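Putative SnoaL-like polyketide cyclase (Shewanella putrefaciens, PDB 3GZB) is of unproven function but, as a SnoaL-like member of the NTF2 clan, may act as a polyketide cyclase. Local coordinates at residues H36-L41 against F65-L70. Residues are numbered along the deposited sequence; the frame is centred on the assembly and turned at random.
Sequences HDYKTL and FIIDFL
Tyr38 brings the CD1-CE1 bond of its ring against Ile67 and Leu70 of helix 63-73, its CE1 4.0 Å from Leu70 CB and its CD1 4.2 Å from Ile67 CD1. With CG anti to its own carbonyl carbon (chi1 -56°), the ring reaches across from the first turn of helix 38-42 and carries OH to the Leu70 carbonyl. No direct hydrogen bond forms there, since Tyr38 OH and Leu70 O stand 3.6 Å apart. A water in the plane of the phenol ring joins them instead, 2.5 Å from Tyr38 OH and donating a weak bond to Leu70 O. One turn on, Leu41 meets Leu70 at roughly a right angle, tip to tip, and its CD2 presses to 3.4 Å from Leu70 CD1, closer than two methyls normally pack. The Ile67 CD1 methyl sits beside Leu41 too, 4.0 Å from CD2. Leu33 of helix 21-34 touches both leucines, so three helices of the NTF2-like fold share this apolar cluster. Asp37 caps helix 38-42: its OD1 takes Thr40 N (162° at the hydrogen) from above the carboxylate plane, while OD2 accepts from Thr40 OG1. Between the two segments, then, cohesion is apolar, with the water-bridged phenol as its one polar link; the weak half of that bridge suggests that methyl and ring contacts do most of the holding.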
loop_
_atom_site.group_PDB
_atom_site.type_symbol
_atom_site.label_atom_id
_atom_site.label_comp_id
_atom_site.label_asym_id
_atom_site.label_seq_id
_atom_site.Cartn_x
_atom_site.Cartn_y
_atom_site.Cartn_z
ATOM N N HIS A 36 18.179 -3.337 -11.714
ATOM C CA HIS A 36 18.096 -3.052 -13.160
ATOM C C HIS A 36 18.437 -4.294 -13.979
ATOM O O HIS A 36 19.043 -4.186 -15.074
ATOM C CB HIS A 36 18.990 -1.837 -13.528
ATOM C CG HIS A 36 18.738 -0.627 -12.701
ATOM N ND1 HIS A 36 19.587 -0.243 -11.688
ATOM C CD2 HIS A 36 17.738 0.285 -12.720
ATOM C CE1 HIS A 36 19.140 0.883 -11.153
ATOM N NE2 HIS A 36 17.991 1.206 -11.741
ATOM N N ASP A 37 18.030 -5.472 -13.490
ATOM C CA ASP A 37 18.243 -6.731 -14.208
ATOM C C ASP A 37 17.071 -6.966 -15.149
ATOM O O ASP A 37 16.155 -7.748 -14.850
ATOM C CB ASP A 37 18.470 -7.878 -13.236
ATOM C CG ASP A 37 18.665 -9.237 -13.915
ATOM O OD1 ASP A 37 18.734 -9.310 -15.162
ATOM O OD2 ASP A 37 18.703 -10.216 -13.136
ATOM N N TYR A 38 17.080 -6.260 -16.278
ATOM C CA TYR A 38 15.952 -6.296 -17.215
ATOM C C TYR A 38 15.804 -7.639 -17.905
ATOM O O TYR A 38 14.683 -8.000 -18.244
ATOM C CB TYR A 38 16.041 -5.188 -18.255
ATOM C CG TYR A 38 16.143 -3.833 -17.634
ATOM C CD1 TYR A 38 15.161 -3.347 -16.893
ATOM C CD2 TYR A 38 17.306 -3.085 -17.769
ATOM C CE1 TYR A 38 15.257 -2.064 -16.281
ATOM C CE2 TYR A 38 17.426 -1.863 -17.203
ATOM C CZ TYR A 38 16.421 -1.348 -16.461
ATOM O OH TYR A 38 16.570 -0.100 -15.873
ATOM N N LYS A 39 16.885 -8.385 -18.086
ATOM C CA LYS A 39 16.790 -9.740 -18.651
ATOM C C LYS A 39 15.899 -10.627 -17.788
ATOM O O LYS A 39 14.982 -11.316 -18.296
ATOM C CB LYS A 39 18.203 -10.348 -18.838
ATOM C CG LYS A 39 18.128 -11.682 -19.538
ATOM C CD LYS A 39 19.486 -12.394 -19.655
ATOM C CE LYS A 39 19.302 -13.829 -20.190
ATOM N NZ LYS A 39 20.198 -14.817 -19.497
ATOM N N THR A 40 16.079 -10.559 -16.474
ATOM C CA THR A 40 15.225 -11.314 -15.562
ATOM C C THR A 40 13.866 -10.681 -15.479
ATOM O O THR A 40 12.848 -11.365 -15.473
ATOM C CB THR A 40 15.849 -11.384 -14.166
ATOM O OG1 THR A 40 17.098 -12.096 -14.238
ATOM C CG2 THR A 40 14.914 -12.066 -13.153
ATOM N N LEU A 41 13.832 -9.356 -15.370
ATOM C CA LEU A 41 12.569 -8.671 -15.164
ATOM C C LEU A 41 11.567 -8.953 -16.270
ATOM O O LEU A 41 10.377 -9.201 -15.992
ATOM C CB LEU A 41 12.756 -7.161 -15.005
ATOM C CG LEU A 41 11.609 -6.441 -14.280
ATOM C CD1 LEU A 41 11.583 -6.812 -12.807
ATOM C CD2 LEU A 41 11.670 -4.897 -14.420
ATOM N N PHE A 65 6.561 -2.273 -23.312
ATOM C CA PHE A 65 6.420 -0.853 -22.999
ATOM C C PHE A 65 6.908 -0.559 -21.568
ATOM O O PHE A 65 7.497 0.507 -21.329
ATOM C CB PHE A 65 4.938 -0.487 -23.103
ATOM C CG PHE A 65 4.352 -0.478 -24.501
ATOM C CD1 PHE A 65 5.050 -0.805 -25.638
ATOM C CD2 PHE A 65 3.018 -0.178 -24.663
ATOM C CE1 PHE A 65 4.463 -0.786 -26.913
ATOM C CE2 PHE A 65 2.423 -0.174 -25.924
ATOM C CZ PHE A 65 3.142 -0.480 -27.045
ATOM N N ILE A 66 6.661 -1.477 -20.648
ATOM C CA ILE A 66 7.102 -1.300 -19.264
ATOM C C ILE A 66 8.644 -1.286 -19.225
ATOM O O ILE A 66 9.241 -0.388 -18.643
ATOM C CB ILE A 66 6.533 -2.378 -18.329
ATOM C CG1 ILE A 66 5.027 -2.329 -18.303
ATOM C CG2 ILE A 66 7.179 -2.282 -16.929
ATOM C CD1 ILE A 66 4.377 -3.585 -17.663
ATOM N N ILE A 67 9.270 -2.273 -19.874
ATOM C CA ILE A 67 10.738 -2.368 -19.843
ATOM C C ILE A 67 11.375 -1.130 -20.461
ATOM O O ILE A 67 12.367 -0.590 -19.966
ATOM C CB ILE A 67 11.255 -3.667 -20.492
ATOM C CG1 ILE A 67 10.826 -4.894 -19.660
ATOM C CG2 ILE A 67 12.810 -3.646 -20.708
ATOM C CD1 ILE A 67 11.622 -5.133 -18.371
ATOM N N ASP A 68 10.840 -0.669 -21.598
ATOM C CA ASP A 68 11.423 0.537 -22.186
ATOM C C ASP A 68 11.312 1.757 -21.270
ATOM O O ASP A 68 12.276 2.506 -21.147
ATOM C CB ASP A 68 10.795 0.849 -23.559
ATOM C CG ASP A 68 11.574 1.861 -24.322
ATOM O OD1 ASP A 68 12.631 1.466 -24.862
ATOM O OD2 ASP A 68 11.166 3.036 -24.414
ATOM N N PHE A 69 10.159 1.960 -20.659
ATOM C CA PHE A 69 9.962 3.037 -19.701
ATOM C C PHE A 69 10.954 2.936 -18.531
ATOM O O PHE A 69 11.582 3.944 -18.164
ATOM C CB PHE A 69 8.484 3.073 -19.256
ATOM C CG PHE A 69 8.270 3.406 -17.805
ATOM C CD1 PHE A 69 8.408 4.677 -17.341
ATOM C CD2 PHE A 69 7.917 2.418 -16.933
ATOM C CE1 PHE A 69 8.210 4.956 -15.989
ATOM C CE2 PHE A 69 7.739 2.686 -15.563
ATOM C CZ PHE A 69 7.882 3.948 -15.115
ATOM N N LEU A 70 11.107 1.744 -17.983
ATOM C CA LEU A 70 12.027 1.532 -16.823
ATOM C C LEU A 70 13.460 1.821 -17.226
ATOM O O LEU A 70 14.169 2.538 -16.501
ATOM C CB LEU A 70 11.906 0.118 -16.300
ATOM C CG LEU A 70 10.603 -0.221 -15.639
ATOM C CD1 LEU A 70 10.560 -1.756 -15.315
ATOM C CD2 LEU A 70 10.424 0.630 -14.350
HETATM O O HOH W 1 14.713 0.442 -14.320
#